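Local coordinates for reticulocyte-binding protein 2a (Plasmodium vivax, PDB 4Z8N) that probably binds receptors on red blood cells through the erythrocyte-binding domain described here, helping the malaria parasite to invade, at residues Y36-H41 / T150-M154; I133-N138 / K250-F254. The contacts are given in a common frame with arbitrary orientation. Residue numbers count along the deposited sequence, not the author numbering.

How the contacts relate
Both contacts lie toward one end of the elongated helical domain, their centres about 12 Å apart, both partly buried; contact 2 is more open, with three of eight touching residues exposed against one of seven. Contact 1 sets the end of helix 26-37 and the turn after it against the start of helix 149-162; contact 2 sets the end of helix 119-136 against helix 246-297. They share no element, yet touch: His-41 NE2 lies 2.7 Å from Tyr-253 OH, a probable hydrogen bond. Contact 1, without hydrogen bonds between its segments, relies on a methionine over a tyrosine ring; contact 2 adds a lysine, hydrogen-bonded to a helix end, to an apolar cluster around the buried Phe-254 and Leu-137.

Contact 1 of 2, residues Y36-H41 / T150-M154; sequences YYITYH and TYEIM
Residues 36-37 are the last two of helix 26-37; Ile-38 leaves helical geometry, and a type I beta turn from Ile-38 to His-41, closed by His-41 N to Ile-38 O at 3.0 Å, places His-41 at the N-cap of helix 42-69. Residues 150-154 are regular helix near the start of helix 149-162. The nearest CA atoms across the segments are those of Tyr-37 and Met-154, 6.9 Å apart. The contact packs a helix end and the turn into the next helix against helix 149-162 of the largely helical erythrocyte-binding domain, away from its disulfides and calcium site. Tyr-37, chi1 t, reaches across so that its OH lies 3.5 Å from Tyr-151 CD1. Met-154, m-m-m, folds over one face of this ring: CG stands 3.5 Å from the Tyr-37 centroid, 5° off the normal (CH-pi), and SD 4.6 Å from it, a Met-aromatic contact. A flexible thioether suits a flat ring. Met-154 CE meets Tyr-36 CE1 at 4.0 Å. One turn earlier, the small Thr-150 sets CG2 3.5 Å from Tyr-37 O. His-41 NE2 hydrogen-bonds to Tyr-253. With no hydrogen bond between the segments, this packing depends on close fit and methionine-ring attraction.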
ATOM      1  N   TYR A  36       7.398 -16.677 -13.120  1.00 50.13           N
ATOM      2  CA  TYR A  36       8.749 -17.235 -13.094  1.00 56.47           C
ATOM      3  C   TYR A  36       8.906 -18.310 -12.018  1.00 56.29           C
ATOM      4  O   TYR A  36       9.968 -18.921 -11.886  1.00 58.65           O
ATOM      5  CB  TYR A  36       9.795 -16.129 -12.912  1.00 60.15           C
ATOM      6  CG  TYR A  36       9.754 -15.392 -11.594  1.00 62.35           C
ATOM      7  CD1 TYR A  36      10.517 -15.819 -10.514  1.00 68.28           C
ATOM      8  CD2 TYR A  36       8.982 -14.248 -11.438  1.00 62.92           C
ATOM      9  CE1 TYR A  36      10.497 -15.140  -9.309  1.00 70.19           C
ATOM     10  CE2 TYR A  36       8.955 -13.563 -10.236  1.00 65.40           C
ATOM     11  CZ  TYR A  36       9.715 -14.013  -9.176  1.00 70.18           C
ATOM     12  OH  TYR A  36       9.696 -13.336  -7.978  1.00 72.97           O
ATOM     13  N   TYR A  37       7.838 -18.552 -11.266  1.00 50.33           N
ATOM     14  CA  TYR A  37       7.815 -19.644 -10.301  1.00 48.81           C
ATOM     15  C   TYR A  37       7.902 -20.993 -11.021  1.00 47.78           C
ATOM     16  O   TYR A  37       8.691 -21.860 -10.643  1.00 50.62           O
ATOM     17  CB  TYR A  37       6.543 -19.580  -9.446  1.00 47.16           C
ATOM     18  CG  TYR A  37       6.605 -20.376  -8.157  1.00 46.88           C
ATOM     19  CD1 TYR A  37       6.614 -21.768  -8.168  1.00 43.07           C
ATOM     20  CD2 TYR A  37       6.638 -19.732  -6.924  1.00 42.93           C
ATOM     21  CE1 TYR A  37       6.670 -22.494  -6.994  1.00 45.91           C
ATOM     22  CE2 TYR A  37       6.687 -20.450  -5.743  1.00 44.23           C
ATOM     23  CZ  TYR A  37       6.703 -21.831  -5.784  1.00 47.54           C
ATOM     24  OH  TYR A  37       6.754 -22.553  -4.614  1.00 51.40           O
ATOM     25  N   ILE A  38       7.090 -21.152 -12.063  1.00 43.79           N
ATOM     26  CA  ILE A  38       6.956 -22.429 -12.766  1.00 46.62           C
ATOM     27  C   ILE A  38       7.826 -22.523 -14.019  1.00 47.82           C
ATOM     28  O   ILE A  38       7.518 -23.281 -14.942  1.00 50.23           O
ATOM     29  CB  ILE A  38       5.492 -22.676 -13.173  1.00 49.30           C
ATOM     30  CG1 ILE A  38       4.994 -21.542 -14.075  1.00 50.23           C
ATOM     31  CG2 ILE A  38       4.615 -22.798 -11.939  1.00 45.52           C
ATOM     32  CD1 ILE A  38       3.600 -21.760 -14.627  1.00 49.70           C
ATOM     33  N   THR A  39       8.920 -21.768 -14.034  1.00 48.18           N
ATOM     34  CA  THR A  39       9.764 -21.650 -15.221  1.00 56.74           C
ATOM     35  C   THR A  39      10.410 -22.969 -15.655  1.00 58.27           C
ATOM     36  O   THR A  39      10.824 -23.111 -16.805  1.00 61.60           O
ATOM     37  CB  THR A  39      10.876 -20.596 -15.003  1.00 61.75           C
ATOM     38  OG1 THR A  39      11.706 -20.522 -16.169  1.00 67.66           O
ATOM     39  CG2 THR A  39      11.729 -20.949 -13.793  1.00 62.99           C
ATOM     40  N   TYR A  40      10.485 -23.939 -14.750  1.00 58.78           N
ATOM     41  CA  TYR A  40      11.120 -25.210 -15.080  1.00 62.98           C
ATOM     42  C   TYR A  40      10.113 -26.319 -15.376  1.00 63.39           C
ATOM     43  O   TYR A  40      10.493 -27.430 -15.750  1.00 66.81           O
ATOM     44  CB  TYR A  40      12.067 -25.634 -13.958  1.00 65.82           C
ATOM     45  CG  TYR A  40      13.505 -25.286 -14.258  1.00 69.09           C
ATOM     46  CD1 TYR A  40      14.035 -24.052 -13.898  1.00 68.82           C
ATOM     47  CD2 TYR A  40      14.327 -26.182 -14.928  1.00 70.40           C
ATOM     48  CE1 TYR A  40      15.349 -23.730 -14.185  1.00 70.02           C
ATOM     49  CE2 TYR A  40      15.637 -25.869 -15.217  1.00 72.59           C
ATOM     50  CZ  TYR A  40      16.144 -24.645 -14.844  1.00 70.64           C
ATOM     51  OH  TYR A  40      17.450 -24.340 -15.135  1.00 71.78           O
ATOM     52  N   HIS A  41       8.831 -26.015 -15.207  1.00 61.42           N
ATOM     53  CA  HIS A  41       7.777 -26.890 -15.702  1.00 60.79           C
ATOM     54  C   HIS A  41       7.406 -26.393 -17.086  1.00 59.62           C
ATOM     55  O   HIS A  41       6.531 -25.542 -17.238  1.00 56.27           O
ATOM     56  CB  HIS A  41       6.572 -26.895 -14.767  1.00 59.55           C
ATOM     57  CG  HIS A  41       6.909 -27.296 -13.367  1.00 60.15           C
ATOM     58  ND1 HIS A  41       7.347 -28.563 -13.044  1.00 63.42           N
ATOM     59  CD2 HIS A  41       6.881 -26.601 -12.206  1.00 62.23           C
ATOM     60  CE1 HIS A  41       7.572 -28.631 -11.746  1.00 63.69           C
ATOM     61  NE2 HIS A  41       7.295 -27.455 -11.213  1.00 64.54           N
ATOM     62  N   THR A 150      11.282 -27.578  -7.167  1.00 57.17           N
ATOM     63  CA  THR A 150      10.931 -26.198  -7.493  1.00 52.72           C
ATOM     64  C   THR A 150      10.366 -25.462  -6.282  1.00 49.80           C
ATOM     65  O   THR A 150      10.688 -24.294  -6.050  1.00 46.85           O
ATOM     66  CB  THR A 150       9.916 -26.140  -8.656  1.00 49.10           C
ATOM     67  OG1 THR A 150      10.584 -26.450  -9.885  1.00 54.69           O
ATOM     68  CG2 THR A 150       9.293 -24.760  -8.772  1.00 48.07           C
ATOM     69  N   TYR A 151       9.537 -26.153  -5.505  1.00 50.11           N
ATOM     70  CA  TYR A 151       8.973 -25.573  -4.295  1.00 50.65           C
ATOM     71  C   TYR A 151      10.066 -25.191  -3.302  1.00 52.94           C
ATOM     72  O   TYR A 151      10.029 -24.110  -2.716  1.00 54.35           O
ATOM     73  CB  TYR A 151       7.984 -26.538  -3.637  1.00 54.71           C
ATOM     74  CG  TYR A 151       7.525 -26.081  -2.269  1.00 56.83           C
ATOM     75  CD1 TYR A 151       6.577 -25.075  -2.135  1.00 56.30           C
ATOM     76  CD2 TYR A 151       8.046 -26.649  -1.113  1.00 60.03           C
ATOM     77  CE1 TYR A 151       6.159 -24.651  -0.889  1.00 57.38           C
ATOM     78  CE2 TYR A 151       7.633 -26.230   0.139  1.00 61.02           C
ATOM     79  CZ  TYR A 151       6.689 -25.230   0.243  1.00 58.53           C
ATOM     80  OH  TYR A 151       6.272 -24.807   1.483  1.00 59.07           O
ATOM     81  N   GLU A 152      11.037 -26.079  -3.118  1.00 57.86           N
ATOM     82  CA  GLU A 152      12.111 -25.834  -2.163  1.00 60.05           C
ATOM     83  C   GLU A 152      13.023 -24.701  -2.634  1.00 55.94           C
ATOM     84  O   GLU A 152      13.492 -23.896  -1.826  1.00 51.79           O
ATOM     85  CB  GLU A 152      12.926 -27.106  -1.926  1.00 64.09           C
ATOM     86  CG  GLU A 152      14.010 -26.948  -0.870  1.00 73.26           C
ATOM     87  CD  GLU A 152      14.791 -28.225  -0.629  1.00 88.82           C
ATOM     88  OE1 GLU A 152      15.398 -28.745  -1.588  1.00 98.29           O
ATOM     89  OE2 GLU A 152      14.800 -28.706   0.524  1.00 91.56           O
ATOM     90  N   ILE A 153      13.266 -24.640  -3.940  1.00 52.61           N
ATOM     91  CA  ILE A 153      14.083 -23.575  -4.519  1.00 51.67           C
ATOM     92  C   ILE A 153      13.444 -22.208  -4.307  1.00 44.76           C
ATOM     93  O   ILE A 153      14.083 -21.282  -3.805  1.00 41.45           O
ATOM     94  CB  ILE A 153      14.309 -23.788  -6.027  1.00 52.14           C
ATOM     95  CG1 ILE A 153      15.177 -25.024  -6.264  1.00 48.77           C
ATOM     96  CG2 ILE A 153      14.953 -22.557  -6.649  1.00 51.20           C
ATOM     97  CD1 ILE A 153      16.534 -24.943  -5.611  1.00 54.05           C
ATOM     98  N   MET A 154      12.177 -22.094  -4.689  1.00 41.95           N
ATOM     99  CA  MET A 154      11.455 -20.833  -4.588  1.00 42.41           C
ATOM    100  C   MET A 154      11.285 -20.397  -3.139  1.00 42.87           C
ATOM    101  O   MET A 154      11.352 -19.207  -2.833  1.00 37.40           O
ATOM    102  CB  MET A 154      10.090 -20.945  -5.266  1.00 41.74           C
ATOM    103  CG  MET A 154      10.154 -21.114  -6.775  1.00 42.02           C
ATOM    104  SD  MET A 154      11.059 -19.776  -7.574  1.00 41.57           S
ATOM    105  CE  MET A 154      10.150 -18.351  -6.972  1.00 30.42           C
TER

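Contact 2 of 2, residues I133-N138 / K250-F254; sequences IYSILN and KKLYF
Helix 119-136 ends within 133-138, where Leu-137 N still bonds to Ile-133 O (3.1 Å) and Asn-138 N to Ser-135 O (3.1 Å); residues 250-254 are helix. Leu-137 and Lys-250 have the nearest CA atoms, 7.2 Å apart. Phe-254, chi1 m, is the main bump. Its ring enters a hollow between Tyr-134, Ile-133 and Leu-137, with CZ 3.6 Å from Ile-133 CG2 and CE1 3.7 Å from Leu-137 CD2. The edge of Phe-254 meets the face of Tyr-134 in a T-shaped stack, centroids 4.6 Å apart and planes at 75°. Such interlocking joins the end of helix 119-136 to the long helix 246-297 of the Rh5 coiled-coil domain, while Tyr-30 and Ile-34 of helix 26-37 touch Phe-254. Leu-137 CD2 reaches Tyr-253 CD2 at 4.0 Å. Lys-250 suits a partly exposed place because its long chain is apolar until its tip: CD lies 3.7 Å from Leu-137 CB, while NZ donates a very short hydrogen bond to Tyr-134 O (2.5 Å) and another to Asn-138 OD1 (3.0 Å).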
ATOM      1  N   ILE A 133      -5.415 -20.706 -13.649  1.00 58.01           N
ATOM      2  CA  ILE A 133      -4.062 -21.131 -13.306  1.00 55.66           C
ATOM      3  C   ILE A 133      -4.043 -22.577 -12.811  1.00 59.86           C
ATOM      4  O   ILE A 133      -3.142 -23.345 -13.151  1.00 64.69           O
ATOM      5  CB  ILE A 133      -3.437 -20.211 -12.231  1.00 50.76           C
ATOM      6  CG1 ILE A 133      -3.370 -18.768 -12.736  1.00 45.56           C
ATOM      7  CG2 ILE A 133      -2.042 -20.691 -11.852  1.00 48.93           C
ATOM      8  CD1 ILE A 133      -2.655 -17.820 -11.793  1.00 41.69           C
ATOM      9  N   TYR A 134      -5.049 -22.944 -12.020  1.00 57.75           N
ATOM     10  CA  TYR A 134      -5.151 -24.296 -11.472  1.00 57.41           C
ATOM     11  C   TYR A 134      -5.158 -25.368 -12.558  1.00 60.95           C
ATOM     12  O   TYR A 134      -4.532 -26.417 -12.407  1.00 62.61           O
ATOM     13  CB  TYR A 134      -6.412 -24.433 -10.614  1.00 59.56           C
ATOM     14  CG  TYR A 134      -6.260 -23.927  -9.196  1.00 58.59           C
ATOM     15  CD1 TYR A 134      -6.438 -22.582  -8.892  1.00 57.06           C
ATOM     16  CD2 TYR A 134      -5.947 -24.798  -8.158  1.00 57.79           C
ATOM     17  CE1 TYR A 134      -6.304 -22.118  -7.598  1.00 55.50           C
ATOM     18  CE2 TYR A 134      -5.811 -24.343  -6.860  1.00 57.79           C
ATOM     19  CZ  TYR A 134      -5.992 -23.001  -6.586  1.00 58.95           C
ATOM     20  OH  TYR A 134      -5.857 -22.540  -5.297  1.00 61.20           O
ATOM     21  N   SER A 135      -5.868 -25.106 -13.650  1.00 62.74           N
ATOM     22  CA  SER A 135      -5.962 -26.071 -14.740  1.00 70.19           C
ATOM     23  C   SER A 135      -4.710 -26.049 -15.614  1.00 67.77           C
ATOM     24  O   SER A 135      -4.363 -27.050 -16.236  1.00 70.80           O
ATOM     25  CB  SER A 135      -7.205 -25.803 -15.593  1.00 75.24           C
ATOM     26  OG  SER A 135      -7.086 -24.582 -16.301  1.00 75.56           O
ATOM     27  N   ILE A 136      -4.038 -24.904 -15.657  1.00 65.61           N
ATOM     28  CA  ILE A 136      -2.807 -24.773 -16.429  1.00 65.88           C
ATOM     29  C   ILE A 136      -1.706 -25.640 -15.823  1.00 65.28           C
ATOM     30  O   ILE A 136      -0.891 -26.223 -16.540  1.00 69.79           O
ATOM     31  CB  ILE A 136      -2.342 -23.303 -16.503  1.00 65.18           C
ATOM     32  CG1 ILE A 136      -3.329 -22.481 -17.334  1.00 68.51           C
ATOM     33  CG2 ILE A 136      -0.951 -23.195 -17.110  1.00 63.38           C
ATOM     34  CD1 ILE A 136      -2.911 -21.042 -17.518  1.00 66.93           C
ATOM     35  N   LEU A 137      -1.705 -25.746 -14.498  1.00 60.49           N
ATOM     36  CA  LEU A 137      -0.705 -26.547 -13.802  1.00 61.53           C
ATOM     37  C   LEU A 137      -0.992 -28.045 -13.891  1.00 65.62           C
ATOM     38  O   LEU A 137      -0.277 -28.853 -13.297  1.00 65.87           O
ATOM     39  CB  LEU A 137      -0.603 -26.116 -12.337  1.00 61.64           C
ATOM     40  CG  LEU A 137       0.677 -25.352 -11.989  1.00 61.19           C
ATOM     41  CD1 LEU A 137       0.819 -24.113 -12.859  1.00 58.97           C
ATOM     42  CD2 LEU A 137       0.706 -24.983 -10.513  1.00 59.88           C
ATOM     43  N   ASN A 138      -2.035 -28.418 -14.628  1.00 68.65           N
ATOM     44  CA  ASN A 138      -2.247 -29.820 -14.968  1.00 76.25           C
ATOM     45  C   ASN A 138      -1.211 -30.264 -15.995  1.00 78.84           C
ATOM     46  O   ASN A 138      -1.011 -31.458 -16.216  1.00 82.07           O
ATOM     47  CB  ASN A 138      -3.660 -30.059 -15.510  1.00 80.82           C
ATOM     48  CG  ASN A 138      -4.730 -29.949 -14.437  1.00 80.36           C
ATOM     49  OD1 ASN A 138      -4.475 -30.194 -13.257  1.00 79.57           O
ATOM     50  ND2 ASN A 138      -5.943 -29.594 -14.847  1.00 80.43           N
ATOM     51  N   LYS A 250       0.281 -27.915  -6.139  1.00 59.96           N
ATOM     52  CA  LYS A 250      -0.325 -26.670  -6.601  1.00 60.44           C
ATOM     53  C   LYS A 250      -0.558 -25.711  -5.442  1.00 59.84           C
ATOM     54  O   LYS A 250      -0.269 -24.517  -5.542  1.00 56.85           O
ATOM     55  CB  LYS A 250      -1.648 -26.943  -7.321  1.00 63.59           C
ATOM     56  CG  LYS A 250      -1.508 -27.671  -8.644  1.00 66.44           C
ATOM     57  CD  LYS A 250      -2.699 -27.383  -9.542  1.00 68.97           C
ATOM     58  CE  LYS A 250      -3.435 -28.654  -9.922  1.00 75.06           C
ATOM     59  NZ  LYS A 250      -4.548 -28.385 -10.876  1.00 78.20           N
ATOM     60  N   LYS A 251      -1.080 -26.243  -4.343  1.00 61.73           N
ATOM     61  CA  LYS A 251      -1.378 -25.433  -3.168  1.00 61.39           C
ATOM     62  C   LYS A 251      -0.098 -24.940  -2.499  1.00 58.84           C
ATOM     63  O   LYS A 251      -0.039 -23.805  -2.026  1.00 55.28           O
ATOM     64  CB  LYS A 251      -2.231 -26.222  -2.175  1.00 66.63           C
ATOM     65  CG  LYS A 251      -3.039 -25.354  -1.236  1.00 69.74           C
ATOM     66  CD  LYS A 251      -3.427 -26.105   0.019  1.00 76.55           C
ATOM     67  CE  LYS A 251      -4.069 -25.177   1.021  1.00 78.11           C
ATOM     68  NZ  LYS A 251      -4.993 -24.212   0.353  1.00 76.75           N
ATOM     69  N   LEU A 252       0.925 -25.790  -2.466  1.00 58.29           N
ATOM     70  CA  LEU A 252       2.224 -25.395  -1.933  1.00 54.48           C
ATOM     71  C   LEU A 252       2.804 -24.253  -2.761  1.00 52.06           C
ATOM     72  O   LEU A 252       3.306 -23.269  -2.214  1.00 46.09           O
ATOM     73  CB  LEU A 252       3.189 -26.585  -1.909  1.00 55.43           C
ATOM     74  CG  LEU A 252       3.112 -27.513  -0.695  1.00 55.80           C
ATOM     75  CD1 LEU A 252       4.150 -28.617  -0.796  1.00 61.05           C
ATOM     76  CD2 LEU A 252       3.293 -26.728   0.597  1.00 54.95           C
ATOM     77  N   TYR A 253       2.721 -24.391  -4.082  1.00 51.24           N
ATOM     78  CA  TYR A 253       3.161 -23.344  -4.997  1.00 45.41           C
ATOM     79  C   TYR A 253       2.397 -22.047  -4.749  1.00 45.29           C
ATOM     80  O   TYR A 253       2.992 -20.985  -4.564  1.00 45.32           O
ATOM     81  CB  TYR A 253       2.966 -23.770  -6.456  1.00 49.78           C
ATOM     82  CG  TYR A 253       3.990 -24.742  -7.010  1.00 51.31           C
ATOM     83  CD1 TYR A 253       4.857 -25.436  -6.175  1.00 52.35           C
ATOM     84  CD2 TYR A 253       4.090 -24.956  -8.381  1.00 52.24           C
ATOM     85  CE1 TYR A 253       5.792 -26.323  -6.693  1.00 57.55           C
ATOM     86  CE2 TYR A 253       5.018 -25.838  -8.907  1.00 53.76           C
ATOM     87  CZ  TYR A 253       5.866 -26.519  -8.062  1.00 55.77           C
ATOM     88  OH  TYR A 253       6.787 -27.394  -8.592  1.00 58.53           O
ATOM     89  N   PHE A 254       1.073 -22.149  -4.745  1.00 43.39           N
ATOM     90  CA  PHE A 254       0.204 -20.980  -4.683  1.00 45.69           C
ATOM     91  C   PHE A 254       0.287 -20.270  -3.335  1.00 46.78           C
ATOM     92  O   PHE A 254       0.280 -19.043  -3.277  1.00 42.41           O
ATOM     93  CB  PHE A 254      -1.244 -21.379  -4.979  1.00 48.91           C
ATOM     94  CG  PHE A 254      -1.465 -21.883  -6.382  1.00 49.26           C
ATOM     95  CD1 PHE A 254      -0.515 -21.672  -7.372  1.00 48.61           C
ATOM     96  CD2 PHE A 254      -2.624 -22.565  -6.710  1.00 52.98           C
ATOM     97  CE1 PHE A 254      -0.718 -22.135  -8.660  1.00 50.76           C
ATOM     98  CE2 PHE A 254      -2.833 -23.031  -7.998  1.00 55.45           C
ATOM     99  CZ  PHE A 254      -1.878 -22.815  -8.973  1.00 54.10           C
TER